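Local coordinates for metallophosphoesterase TT1561-like domain-containing protein (Aquifex aeolicus, PDB 2YVT) that is of unknown function but belongs to the calcineurin-like metallophosphoesterase superfamily, many members of which hydrolyse phosphate esters at a metal centre, at residues I11-E16 against V39-K44; D19-L24 against G237-G242; E76-F81 against K104-A109; V94-N99 against F152-P157. All coordinates share one frame; numbering follows the deposited sequence.

Contact 1: residues I11-E16 against V39-K44; sequences IKNFKE and VGNILK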
loop_
_atom_site.group_PDB
_atom_site.type_symbol
_atom_site.label_atom_id
_atom_site.label_comp_id
_atom_site.label_asym_id
_atom_site.label_seq_id
_atom_site.Cartn_x
_atom_site.Cartn_y
_atom_site.Cartn_z
ATOM N N ILE A 11 0.087 7.933 -3.011
ATOM C CA ILE A 11 -0.155 8.322 -1.621
ATOM C C ILE A 11 -0.094 7.087 -0.720
ATOM O O ILE A 11 -0.163 5.947 -1.198
ATOM C CB ILE A 11 -1.525 9.042 -1.434
ATOM C CG1 ILE A 11 -2.701 8.086 -1.707
ATOM C CG2 ILE A 11 -1.584 10.302 -2.297
ATOM C CD1 ILE A 11 -4.066 8.672 -1.322
ATOM N N LYS A 12 0.036 7.316 0.582
ATOM C CA LYS A 12 -0.012 6.233 1.565
ATOM C C LYS A 12 -0.725 6.705 2.822
ATOM O O LYS A 12 -0.778 7.910 3.096
ATOM C CB LYS A 12 1.388 5.669 1.876
ATOM C CG LYS A 12 2.378 6.614 2.593
ATOM C CD LYS A 12 2.391 6.404 4.095
ATOM C CE LYS A 12 3.390 7.333 4.783
ATOM N NZ LYS A 12 4.730 6.683 4.960
ATOM N N ASN A 13 -1.267 5.752 3.574
ATOM C CA ASN A 13 -2.025 6.041 4.796
ATOM C C ASN A 13 -3.169 7.019 4.537
ATOM O O ASN A 13 -3.252 8.092 5.149
ATOM C CB ASN A 13 -1.102 6.527 5.928
ATOM C CG ASN A 13 -0.346 5.388 6.599
ATOM O OD1 ASN A 13 -0.811 4.241 6.629
ATOM N ND2 ASN A 13 0.812 5.707 7.171
ATOM N N PHE A 14 -4.055 6.623 3.624
ATOM C CA PHE A 14 -5.291 7.363 3.358
ATOM C C PHE A 14 -6.072 7.583 4.658
ATOM O O PHE A 14 -6.575 8.687 4.901
ATOM C CB PHE A 14 -6.135 6.631 2.305
ATOM C CG PHE A 14 -7.482 7.233 2.101
ATOM C CD1 PHE A 14 -7.615 8.449 1.439
ATOM C CD2 PHE A 14 -8.626 6.585 2.572
ATOM C CE1 PHE A 14 -8.873 9.018 1.262
ATOM C CE2 PHE A 14 -9.889 7.150 2.405
ATOM C CZ PHE A 14 -10.011 8.367 1.749
ATOM N N LYS A 15 -6.159 6.534 5.480
ATOM C CA LYS A 15 -6.716 6.605 6.844
ATOM C C LYS A 15 -8.045 7.365 6.896
ATOM O O LYS A 15 -8.260 8.243 7.738
ATOM C CB LYS A 15 -5.696 7.200 7.830
ATOM C CG LYS A 15 -4.558 6.251 8.183
ATOM C CD LYS A 15 -3.577 6.861 9.182
ATOM C CE LYS A 15 -2.418 5.911 9.465
ATOM N NZ LYS A 15 -1.601 6.317 10.662
ATOM N N GLU A 16 -8.930 7.015 5.970
ATOM C CA GLU A 16 -10.299 7.548 5.931
ATOM C C GLU A 16 -10.381 9.078 5.756
ATOM O O GLU A 16 -11.357 9.708 6.185
ATOM C CB GLU A 16 -11.085 7.083 7.166
ATOM C CG GLU A 16 -11.029 5.576 7.372
ATOM C CD GLU A 16 -11.827 5.085 8.558
ATOM O OE1 GLU A 16 -12.688 5.836 9.097
ATOM O OE2 GLU A 16 -11.573 3.928 8.953
ATOM N N VAL A 39 -1.480 3.349 -1.348
ATOM C CA VAL A 39 -0.996 2.358 -0.395
ATOM C C VAL A 39 -1.764 2.565 0.905
ATOM O O VAL A 39 -2.058 3.707 1.283
ATOM C CB VAL A 39 0.529 2.502 -0.130
ATOM C CG1 VAL A 39 1.034 1.359 0.768
ATOM C CG2 VAL A 39 1.309 2.535 -1.444
ATOM N N GLY A 40 -2.109 1.471 1.580
ATOM C CA GLY A 40 -2.780 1.572 2.866
ATOM C C GLY A 40 -1.911 2.277 3.907
ATOM O O GLY A 40 -0.761 2.622 3.636
ATOM N N ASN A 41 -2.436 2.490 5.108
ATOM C CA ASN A 41 -3.763 2.066 5.513
ATOM C C ASN A 41 -4.895 2.858 4.896
ATOM O O ASN A 41 -4.857 4.093 4.863
ATOM C CB ASN A 41 -3.856 2.180 7.027
ATOM C CG ASN A 41 -2.808 1.344 7.708
ATOM O OD1 ASN A 41 -1.854 1.857 8.350
ATOM N ND2 ASN A 41 -2.925 0.053 7.523
ATOM N N ILE A 42 -5.900 2.131 4.417
ATOM C CA ILE A 42 -7.148 2.745 3.963
ATOM C C ILE A 42 -8.016 3.076 5.175
ATOM O O ILE A 42 -8.516 4.195 5.306
ATOM C CB ILE A 42 -7.912 1.835 2.982
ATOM C CG1 ILE A 42 -7.076 1.623 1.717
ATOM C CG2 ILE A 42 -9.278 2.445 2.640
ATOM C CD1 ILE A 42 -7.383 0.363 0.962
ATOM N N LEU A 43 -8.167 2.093 6.057
ATOM C CA LEU A 43 -8.964 2.228 7.281
ATOM C C LEU A 43 -8.141 2.625 8.496
ATOM O O LEU A 43 -6.924 2.437 8.531
ATOM C CB LEU A 43 -9.634 0.894 7.606
ATOM C CG LEU A 43 -10.571 0.315 6.550
ATOM C CD1 LEU A 43 -11.118 -1.022 7.029
ATOM C CD2 LEU A 43 -11.704 1.294 6.225
ATOM N N LYS A 44 -8.828 3.172 9.494
ATOM C CA LYS A 44 -8.255 3.312 10.824
ATOM C C LYS A 44 -8.360 1.960 11.543
ATOM O O LYS A 44 -7.340 1.354 11.872
ATOM C CB LYS A 44 -8.967 4.407 11.607
ATOM C CG LYS A 44 -8.858 5.793 11.000
ATOM C CD LYS A 44 -9.063 6.831 12.099
ATOM C CE LYS A 44 -10.136 7.819 11.750
ATOM N NZ LYS A 44 -10.415 8.680 12.939
HETATM O O HOH W 1 -4.691 3.860 1.660
#
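Asn13 and Asn41 lie side by side with their side chains pointing the same way and their amide planes only 15° apart. The side-chain carbonyl of Asn13 reaches the backbone across the gap: its OD1 takes the N-H of Asn41 at 2.8 Å, while its ND2 is turned to Glu238, so both ends of the amide are gripped and its rotation is fixed. Asparagine suits this place, since it tolerates the positive phi of Asn13 (55°) and offers both a donor and an acceptor. A cis peptide precedes Asn41, whose O receives Lys15 N at 2.8 Å. The Phe14 ring crosses Ile42 obliquely and presents its edge, CD2 lying 3.6 Å from Ile42 O. Glu16 lies across Lys44 at about a right angle. With CG beside its own backbone N (chi1 -52°) and an extended chain beyond, its OE2 accepts Lys44 N at 2.9 Å, met from above the carboxylate plane, and also bonds Tyr73. An alanine at Glu16 would probably leave Lys44 N and the Tyr73 hydroxyl without this shared acceptor. Paired loops like these, leaving the ends of adjacent parallel strands 7-12 and 35-39, are where catalytic members of the calcineurin-like fold carry metal-binding residues.

Contact 2: residues D19-L24 against G237-G242; sequences DLLPKL and GEFEEG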
loop_
_atom_site.group_PDB
_atom_site.type_symbol
_atom_site.label_atom_id
_atom_site.label_comp_id
_atom_site.label_asym_id
_atom_site.label_seq_id
_atom_site.Cartn_x
_atom_site.Cartn_y
_atom_site.Cartn_z
ATOM N N ASP A 19 -12.004 13.904 3.391
ATOM C CA ASP A 19 -11.955 15.372 3.360
ATOM C C ASP A 19 -10.805 15.903 2.506
ATOM O O ASP A 19 -10.857 17.039 2.038
ATOM C CB ASP A 19 -11.853 15.952 4.782
ATOM C CG ASP A 19 -10.607 15.482 5.532
ATOM O OD1 ASP A 19 -10.395 14.255 5.635
ATOM O OD2 ASP A 19 -9.855 16.342 6.049
ATOM N N LEU A 20 -9.764 15.085 2.324
ATOM C CA LEU A 20 -8.611 15.483 1.520
ATOM C C LEU A 20 -8.690 15.123 0.034
ATOM O O LEU A 20 -7.842 15.546 -0.755
ATOM C CB LEU A 20 -7.329 14.923 2.134
ATOM C CG LEU A 20 -7.061 15.364 3.578
ATOM C CD1 LEU A 20 -5.756 14.749 4.051
ATOM C CD2 LEU A 20 -7.029 16.893 3.703
ATOM N N LEU A 21 -9.716 14.366 -0.354
ATOM C CA LEU A 21 -9.832 13.936 -1.747
ATOM C C LEU A 21 -10.034 15.079 -2.751
ATOM O O LEU A 21 -9.491 15.009 -3.856
ATOM C CB LEU A 21 -10.857 12.806 -1.912
ATOM C CG LEU A 21 -10.399 11.461 -1.325
ATOM C CD1 LEU A 21 -11.501 10.416 -1.466
ATOM C CD2 LEU A 21 -9.094 10.965 -1.960
ATOM N N PRO A 22 -10.795 16.135 -2.379
ATOM C CA PRO A 22 -10.839 17.290 -3.299
ATOM C C PRO A 22 -9.468 17.865 -3.671
ATOM O O PRO A 22 -9.256 18.262 -4.831
ATOM C CB PRO A 22 -11.685 18.315 -2.534
ATOM C CG PRO A 22 -12.575 17.470 -1.675
ATOM C CD PRO A 22 -11.688 16.334 -1.220
ATOM N N LYS A 23 -8.534 17.887 -2.722
ATOM C CA LYS A 23 -7.189 18.370 -3.039
ATOM C C LYS A 23 -6.444 17.372 -3.923
ATOM O O LYS A 23 -5.723 17.767 -4.842
ATOM C CB LYS A 23 -6.406 18.716 -1.772
ATOM C CG LYS A 23 -6.839 20.066 -1.197
ATOM C CD LYS A 23 -6.125 20.403 0.090
ATOM C CE LYS A 23 -6.708 21.683 0.710
ATOM N NZ LYS A 23 -6.333 22.921 -0.040
ATOM N N LEU A 24 -6.648 16.079 -3.672
ATOM C CA LEU A 24 -6.040 15.060 -4.527
ATOM C C LEU A 24 -6.570 15.163 -5.966
ATOM O O LEU A 24 -5.807 15.082 -6.934
ATOM C CB LEU A 24 -6.251 13.660 -3.939
ATOM C CG LEU A 24 -5.527 12.519 -4.659
ATOM C CD1 LEU A 24 -4.005 12.667 -4.613
ATOM C CD2 LEU A 24 -5.961 11.168 -4.119
ATOM N N GLY A 237 5.293 9.709 2.023
ATOM C CA GLY A 237 4.997 10.476 3.234
ATOM C C GLY A 237 3.504 10.459 3.498
ATOM O O GLY A 237 2.730 9.879 2.718
ATOM N N GLU A 238 3.095 11.093 4.589
ATOM C CA GLU A 238 1.731 10.922 5.099
ATOM C C GLU A 238 0.689 11.725 4.343
ATOM O O GLU A 238 0.762 12.954 4.285
ATOM C CB GLU A 238 1.669 11.313 6.579
ATOM C CG GLU A 238 2.553 10.465 7.480
ATOM C CD GLU A 238 2.064 9.029 7.669
ATOM O OE1 GLU A 238 0.913 8.702 7.314
ATOM O OE2 GLU A 238 2.846 8.222 8.193
ATOM N N PHE A 239 -0.314 11.032 3.805
ATOM C CA PHE A 239 -1.459 11.708 3.207
ATOM C C PHE A 239 -2.123 12.717 4.171
ATOM O O PHE A 239 -2.577 13.782 3.726
ATOM C CB PHE A 239 -2.468 10.677 2.708
ATOM C CG PHE A 239 -3.567 11.252 1.869
ATOM C CD1 PHE A 239 -3.283 11.851 0.643
ATOM C CD2 PHE A 239 -4.899 11.151 2.280
ATOM C CE1 PHE A 239 -4.307 12.364 -0.148
ATOM C CE2 PHE A 239 -5.931 11.659 1.477
ATOM C CZ PHE A 239 -5.624 12.267 0.268
ATOM N N GLU A 240 -2.138 12.402 5.474
ATOM C CA GLU A 240 -2.692 13.318 6.503
ATOM C C GLU A 240 -1.938 14.638 6.598
ATOM O O GLU A 240 -2.444 15.612 7.172
ATOM C CB GLU A 240 -2.557 12.752 7.907
ATOM C CG GLU A 240 -3.126 11.449 8.245
ATOM C CD GLU A 240 -2.650 11.058 9.644
ATOM O OE1 GLU A 240 -3.449 10.521 10.414
ATOM O OE2 GLU A 240 -1.463 11.322 9.982
ATOM N N GLU A 241 -0.693 14.634 6.147
ATOM C CA GLU A 241 0.124 15.841 6.123
ATOM C C GLU A 241 -0.017 16.562 4.786
ATOM O O GLU A 241 0.689 17.537 4.525
ATOM C CB GLU A 241 1.592 15.484 6.384
ATOM C CG GLU A 241 1.835 14.951 7.780
ATOM C CD GLU A 241 3.230 14.409 8.002
ATOM O OE1 GLU A 241 4.164 14.785 7.260
ATOM O OE2 GLU A 241 3.378 13.602 8.936
ATOM N N GLY A 242 -0.920 16.070 3.935
ATOM C CA GLY A 242 -1.093 16.605 2.586
ATOM C C GLY A 242 -0.010 16.193 1.605
ATOM O O GLY A 242 0.154 16.818 0.558
#
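Leu20, Leu21 and Leu24 gather round the ring of Phe239 in an apolar contact that joins the 3-10 turn leading into helix 21-31, and the first part of that helix, to the 3-10 turn 239-241, in the loop between strands 231-235 and 243-248. Leu20 does most of the touching. Its CD1 sits over one face of the ring, and its CB comes to 3.6 Å from Phe239 CE2, the two side chains sliding past each other in opposite directions. The same CD1 also lies 3.3 Å from Phe239 O, a carbonyl already satisfied within its turn by Gly242 N at 2.8 Å. Leu24 closes the edge of the ring, CB to CE1 of Phe239 at 4.5 Å, and Leu21 CD2 approaches CZ of Phe239 at 4.3 Å. Phenylalanine suits the place because its CG, anti to the backbone N (chi1 -170°), starts a long flat group that can bridge from the turn to the helix. An alanine at Phe239 would probably open a gap among the three leucines, Leu20 CB and Leu24 CB losing the ring they lie against. Strand 7-12 lies beside the contact, Ile11 touching both Phe239 and Leu24, while Phe259 touches Phe239 and Leu21 reaches Ile85 of helix 65-86.

Contact 3: residues E76-F81 against K104-A109; sequences ETLDKF and KIFLRA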
loop_
_atom_site.group_PDB
_atom_site.type_symbol
_atom_site.label_atom_id
_atom_site.label_comp_id
_atom_site.label_asym_id
_atom_site.label_seq_id
_atom_site.Cartn_x
_atom_site.Cartn_y
_atom_site.Cartn_z
ATOM N N GLU A 76 -18.941 -0.347 5.050
ATOM C CA GLU A 76 -19.435 0.953 4.604
ATOM C C GLU A 76 -18.268 1.868 4.224
ATOM O O GLU A 76 -18.308 2.577 3.210
ATOM C CB GLU A 76 -20.271 1.586 5.722
ATOM C CG GLU A 76 -21.020 2.857 5.349
ATOM C CD GLU A 76 -22.002 3.306 6.436
ATOM O OE1 GLU A 76 -21.856 2.882 7.601
ATOM O OE2 GLU A 76 -22.928 4.084 6.118
ATOM N N THR A 77 -17.220 1.843 5.044
ATOM C CA THR A 77 -16.083 2.732 4.837
ATOM C C THR A 77 -15.268 2.293 3.618
ATOM O O THR A 77 -14.859 3.123 2.811
ATOM C CB THR A 77 -15.210 2.814 6.097
ATOM O OG1 THR A 77 -16.038 3.167 7.209
ATOM C CG2 THR A 77 -14.106 3.865 5.941
ATOM N N LEU A 78 -15.070 0.989 3.459
ATOM C CA LEU A 78 -14.376 0.490 2.264
ATOM C C LEU A 78 -15.156 0.775 0.985
ATOM O O LEU A 78 -14.576 1.177 -0.033
ATOM C CB LEU A 78 -14.088 -1.005 2.382
ATOM C CG LEU A 78 -12.982 -1.400 3.360
ATOM C CD1 LEU A 78 -12.935 -2.923 3.496
ATOM C CD2 LEU A 78 -11.629 -0.839 2.940
ATOM N N ASP A 79 -16.473 0.584 1.034
ATOM C CA ASP A 79 -17.305 0.876 -0.125
ATOM C C ASP A 79 -17.189 2.351 -0.498
ATOM O O ASP A 79 -17.075 2.692 -1.678
ATOM C CB ASP A 79 -18.761 0.503 0.151
ATOM C CG ASP A 79 -18.988 -0.990 0.198
ATOM O OD1 ASP A 79 -18.082 -1.771 -0.169
ATOM O OD2 ASP A 79 -20.100 -1.389 0.618
ATOM N N LYS A 80 -17.184 3.219 0.512
ATOM C CA LYS A 80 -17.041 4.657 0.277
ATOM C C LYS A 80 -15.677 4.987 -0.315
ATOM O O LYS A 80 -15.570 5.820 -1.223
ATOM C CB LYS A 80 -17.261 5.434 1.576
ATOM C CG LYS A 80 -17.280 6.937 1.410
ATOM C CD LYS A 80 -17.570 7.567 2.751
ATOM C CE LYS A 80 -17.463 9.075 2.729
ATOM N NZ LYS A 80 -17.706 9.589 4.114
ATOM N N PHE A 81 -14.639 4.313 0.178
ATOM C CA PHE A 81 -13.302 4.492 -0.376
ATOM C C PHE A 81 -13.263 4.111 -1.861
ATOM O O PHE A 81 -12.762 4.872 -2.681
ATOM C CB PHE A 81 -12.277 3.661 0.404
ATOM C CG PHE A 81 -10.941 3.542 -0.287
ATOM C CD1 PHE A 81 -10.006 4.563 -0.206
ATOM C CD2 PHE A 81 -10.620 2.397 -1.016
ATOM C CE1 PHE A 81 -8.768 4.457 -0.844
ATOM C CE2 PHE A 81 -9.385 2.280 -1.655
ATOM C CZ PHE A 81 -8.462 3.315 -1.573
ATOM N N LYS A 104 -10.605 -10.934 3.879
ATOM C CA LYS A 104 -11.755 -11.452 3.122
ATOM C C LYS A 104 -12.798 -10.361 2.860
ATOM O O LYS A 104 -13.405 -10.324 1.792
ATOM C CB LYS A 104 -12.369 -12.679 3.813
ATOM C CG LYS A 104 -11.411 -13.901 3.820
ATOM C CD LYS A 104 -12.057 -15.169 4.379
ATOM C CE LYS A 104 -11.107 -16.369 4.335
ATOM N NZ LYS A 104 -9.894 -16.227 5.200
ATOM N N ILE A 105 -12.987 -9.465 3.832
ATOM C CA ILE A 105 -13.921 -8.349 3.685
ATOM C C ILE A 105 -13.351 -7.279 2.741
ATOM O O ILE A 105 -14.063 -6.731 1.894
ATOM C CB ILE A 105 -14.303 -7.764 5.065
ATOM C CG1 ILE A 105 -15.109 -8.819 5.835
ATOM C CG2 ILE A 105 -15.077 -6.444 4.917
ATOM C CD1 ILE A 105 -15.529 -8.407 7.233
ATOM N N PHE A 106 -12.060 -6.996 2.874
ATOM C CA PHE A 106 -11.406 -6.055 1.987
ATOM C C PHE A 106 -11.514 -6.512 0.525
ATOM O O PHE A 106 -11.842 -5.721 -0.358
ATOM C CB PHE A 106 -9.935 -5.886 2.377
ATOM C CG PHE A 106 -9.207 -4.925 1.508
ATOM C CD1 PHE A 106 -9.350 -3.558 1.692
ATOM C CD2 PHE A 106 -8.407 -5.389 0.471
ATOM C CE1 PHE A 106 -8.681 -2.655 0.854
ATOM C CE2 PHE A 106 -7.751 -4.506 -0.361
ATOM C CZ PHE A 106 -7.889 -3.143 -0.174
ATOM N N LEU A 107 -11.246 -7.789 0.277
ATOM C CA LEU A 107 -11.298 -8.302 -1.092
ATOM C C LEU A 107 -12.725 -8.386 -1.633
ATOM O O LEU A 107 -12.944 -8.190 -2.826
ATOM C CB LEU A 107 -10.583 -9.648 -1.204
ATOM C CG LEU A 107 -9.073 -9.561 -0.958
ATOM C CD1 LEU A 107 -8.435 -10.943 -1.063
ATOM C CD2 LEU A 107 -8.378 -8.564 -1.877
ATOM N N ARG A 108 -13.693 -8.635 -0.755
ATOM C CA ARG A 108 -15.087 -8.576 -1.178
ATOM C C ARG A 108 -15.459 -7.164 -1.635
ATOM O O ARG A 108 -16.130 -6.996 -2.652
ATOM C CB ARG A 108 -16.022 -9.078 -0.075
ATOM C CG ARG A 108 -17.495 -8.923 -0.413
ATOM C CD ARG A 108 -17.950 -9.830 -1.545
ATOM N NE ARG A 108 -19.284 -9.438 -2.003
ATOM C CZ ARG A 108 -19.996 -10.103 -2.904
ATOM N NH1 ARG A 108 -19.531 -11.226 -3.434
ATOM N NH2 ARG A 108 -21.195 -9.652 -3.273
ATOM N N ALA A 109 -15.007 -6.152 -0.894
ATOM C CA ALA A 109 -15.233 -4.765 -1.292
ATOM C C ALA A 109 -14.572 -4.460 -2.637
ATOM O O ALA A 109 -15.177 -3.812 -3.494
ATOM C CB ALA A 109 -14.746 -3.800 -0.205
HETATM O O HOH W 2 -16.910 -1.627 -2.896
#
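The helical segments 76-81 and 104-109 run in broadly the same direction, their axes 9.7 Å apart at the closest and crossing at -36°. The backbones come nearest where Asp79 meets Ala109, the CA atoms of this pair being 6.1 Å apart. A small residue makes that approach possible: Ala109 offers only its CB methyl, 3.9 Å from Leu78 CB. Leu78 is the chief side chain of the first segment, and its CB is directed toward the second. Its CG is anti to its own carbonyl carbon (chi1 -73°), and both methyls meet Phe106, CD2 at the ring edge and CD1 nearer the backbone. Leu78 CD2 lies 3.8 Å from CD1 of the Phe106 ring, whereas Leu78 CD1 rests 3.8 Å from Phe106 CA. The leucine and the phenylalanine side chains cross at about a right angle.

Both helices belong to the layer that covers one face of the mixed sheet in this alpha/beta fold: helix 65-86 leads into strand 91-95, and helix 103-112 leads from that strand toward its parallel neighbour 120-122, forming a beta-alpha-beta crossover. Phe106 accordingly turns inward, where Ile42 also packs on it. Toward the partly exposed side the chemistry changes. Asp79, a residue able to hold water, accepts a hydrogen from water 2 at OD1, and the same water donates its other hydrogen to Ala109 O at 2.9 Å, bridging the two helices.

Contact 4: residues V94-N99 against F152-P157; sequences VVPGKN and FVLKYP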
loop_
_atom_site.group_PDB
_atom_site.type_symbol
_atom_site.label_atom_id
_atom_site.label_comp_id
_atom_site.label_asym_id
_atom_site.label_seq_id
_atom_site.Cartn_x
_atom_site.Cartn_y
_atom_site.Cartn_z
ATOM N N VAL A 94 -4.383 -0.257 -5.796
ATOM C CA VAL A 94 -4.586 -0.135 -4.355
ATOM C C VAL A 94 -3.932 -1.332 -3.675
ATOM O O VAL A 94 -4.139 -2.466 -4.090
ATOM C CB VAL A 94 -6.095 -0.108 -4.009
ATOM C CG1 VAL A 94 -6.310 -0.063 -2.495
ATOM C CG2 VAL A 94 -6.787 1.082 -4.690
ATOM N N VAL A 95 -3.156 -1.071 -2.621
ATOM C CA VAL A 95 -2.478 -2.129 -1.859
ATOM C C VAL A 95 -2.844 -1.951 -0.377
ATOM O O VAL A 95 -2.642 -0.876 0.169
ATOM C CB VAL A 95 -0.946 -2.073 -2.068
ATOM C CG1 VAL A 95 -0.246 -3.106 -1.196
ATOM C CG2 VAL A 95 -0.614 -2.283 -3.546
ATOM N N PRO A 96 -3.425 -2.990 0.257
ATOM C CA PRO A 96 -3.950 -2.805 1.607
ATOM C C PRO A 96 -2.872 -2.667 2.673
ATOM O O PRO A 96 -1.763 -3.217 2.531
ATOM C CB PRO A 96 -4.771 -4.088 1.838
ATOM C CG PRO A 96 -4.077 -5.116 1.007
ATOM C CD PRO A 96 -3.637 -4.370 -0.229
ATOM N N GLY A 97 -3.203 -1.935 3.736
ATOM C CA GLY A 97 -2.312 -1.805 4.876
ATOM C C GLY A 97 -2.615 -2.780 6.006
ATOM O O GLY A 97 -3.502 -3.649 5.899
ATOM N N LYS A 98 -1.854 -2.652 7.089
ATOM C CA LYS A 98 -2.041 -3.472 8.283
ATOM C C LYS A 98 -3.478 -3.430 8.812
ATOM O O LYS A 98 -3.975 -4.421 9.337
ATOM C CB LYS A 98 -1.055 -3.007 9.349
ATOM C CG LYS A 98 -1.153 -3.654 10.701
ATOM C CD LYS A 98 -0.129 -3.033 11.668
ATOM C CE LYS A 98 -0.144 -1.486 11.659
ATOM N NZ LYS A 98 0.847 -0.797 10.751
ATOM N N ASN A 99 -4.150 -2.292 8.672
ATOM C CA ASN A 99 -5.484 -2.146 9.264
ATOM C C ASN A 99 -6.630 -2.423 8.297
ATOM O O ASN A 99 -7.804 -2.213 8.625
ATOM C CB ASN A 99 -5.632 -0.764 9.889
ATOM C CG ASN A 99 -4.663 -0.553 11.022
ATOM O OD1 ASN A 99 -3.749 0.268 10.925
ATOM N ND2 ASN A 99 -4.821 -1.329 12.083
ATOM N N PHE A 152 -7.890 -9.700 12.139
ATOM C CA PHE A 152 -7.937 -8.491 12.965
ATOM C C PHE A 152 -7.055 -7.406 12.384
ATOM O O PHE A 152 -7.330 -6.219 12.549
ATOM C CB PHE A 152 -7.487 -8.794 14.390
ATOM C CG PHE A 152 -8.456 -9.640 15.154
ATOM C CD1 PHE A 152 -9.401 -9.048 15.993
ATOM C CD2 PHE A 152 -8.422 -11.030 15.045
ATOM C CE1 PHE A 152 -10.311 -9.837 16.700
ATOM C CE2 PHE A 152 -9.327 -11.826 15.751
ATOM C CZ PHE A 152 -10.269 -11.227 16.582
ATOM N N VAL A 153 -5.988 -7.847 11.718
ATOM C CA VAL A 153 -4.998 -6.986 11.071
ATOM C C VAL A 153 -4.412 -7.808 9.930
ATOM O O VAL A 153 -4.648 -9.019 9.860
ATOM C CB VAL A 153 -3.840 -6.559 12.034
ATOM C CG1 VAL A 153 -4.297 -5.474 13.012
ATOM C CG2 VAL A 153 -3.228 -7.762 12.764
ATOM N N LEU A 154 -3.646 -7.167 9.047
ATOM C CA LEU A 154 -2.884 -7.891 8.030
ATOM C C LEU A 154 -1.408 -7.879 8.403
ATOM O O LEU A 154 -0.752 -6.837 8.342
ATOM C CB LEU A 154 -3.052 -7.266 6.640
ATOM C CG LEU A 154 -4.440 -7.099 6.043
ATOM C CD1 LEU A 154 -4.284 -6.736 4.562
ATOM C CD2 LEU A 154 -5.243 -8.378 6.230
ATOM N N LYS A 155 -0.903 -9.041 8.800
ATOM C CA LYS A 155 0.520 -9.228 9.103
ATOM C C LYS A 155 0.994 -10.515 8.436
ATOM O O LYS A 155 0.290 -11.526 8.455
ATOM C CB LYS A 155 0.759 -9.329 10.618
ATOM C CG LYS A 155 0.387 -8.089 11.419
ATOM C CD LYS A 155 0.968 -8.208 12.832
ATOM C CE LYS A 155 0.728 -6.968 13.663
ATOM N NZ LYS A 155 1.292 -7.125 15.036
ATOM N N TYR A 156 2.176 -10.474 7.829
ATOM C CA TYR A 156 2.718 -11.639 7.135
ATOM C C TYR A 156 4.146 -11.907 7.576
ATOM O O TYR A 156 4.895 -10.967 7.844
ATOM C CB TYR A 156 2.673 -11.426 5.627
ATOM C CG TYR A 156 1.266 -11.322 5.109
ATOM C CD1 TYR A 156 0.517 -12.472 4.869
ATOM C CD2 TYR A 156 0.667 -10.076 4.889
ATOM C CE1 TYR A 156 -0.792 -12.398 4.410
ATOM C CE2 TYR A 156 -0.662 -9.986 4.419
ATOM C CZ TYR A 156 -1.375 -11.161 4.185
ATOM O OH TYR A 156 -2.671 -11.109 3.737
ATOM N N PRO A 157 4.522 -13.192 7.664
ATOM C CA PRO A 157 5.879 -13.584 8.052
ATOM C C PRO A 157 6.782 -13.768 6.843
ATOM O O PRO A 157 6.296 -14.087 5.753
ATOM C CB PRO A 157 5.650 -14.935 8.725
ATOM C CG PRO A 157 4.504 -15.530 7.957
ATOM C CD PRO A 157 3.646 -14.368 7.484
HETATM O O HOH W 3 -7.019 -3.322 12.243
#
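Val153 runs alongside Lys98, the two side chains pointing the same way, and its CB lies 3.4 Å from Lys98 O. The lysine's CG, anti to its backbone N (chi1 175°), comes alongside Val153 CB, 4.2 Å away, and near Leu154 O. Just before this pair, a water donates to Phe152 O at 2.9 Å and accepts from Asn99 ND2. The amide suits the spot because a second hydrogen of that nitrogen remains for Glu49. The next residue after the valine, Leu154, uses both its backbone and its side chain. Its N-H bonds Lys98 O at 2.8 Å with a nearly straight 163° angle. The Leu154 side chain lies at about a right angle to Pro96, CD1 coming 3.8 Å from Pro96 CB. The same CD1 of Leu154 packs 3.5 Å from Gly97 O. Leucine and proline suit this buried end, to which Leu103 of helix 103-112 adds. At Lys155 the aliphatic part just reaches the first segment, CE to CD of Lys98. The amines are directed to separate partners, Lys155 NZ to salt bridges with Glu53 and Glu147, Lys98 NZ to a hydrogen bond with Tyr181. Between the two lysines, then, only aliphatic parts meet, and one backbone bond with apolar packing joins the loop after strand 91-95 to the approach of strand 155-157.

All four contacts are buried, but contacts 1 and 4 are more central, 8 to 9 Å from the chain's centre, and contacts 2 and 3 lie nearer the periphery, about 15 Å out. Contact 1 pairs loops leaving parallel strands of one sheet through many hydrogen bonds, whereas contact 4 joins the end of that sheet's strand 91-95 to a strand of the second sheet; they meet where Val95 O receives Gly40 N. The outer two are mainly apolar: contact 3 packs helix on helix, contact 2 a helix start on a loop. Contact 2 joins contact 1 through Asn13 and Glu238. Phe106 of contact 3 touches Ile42 of contact 1 and Pro96 of contact 4.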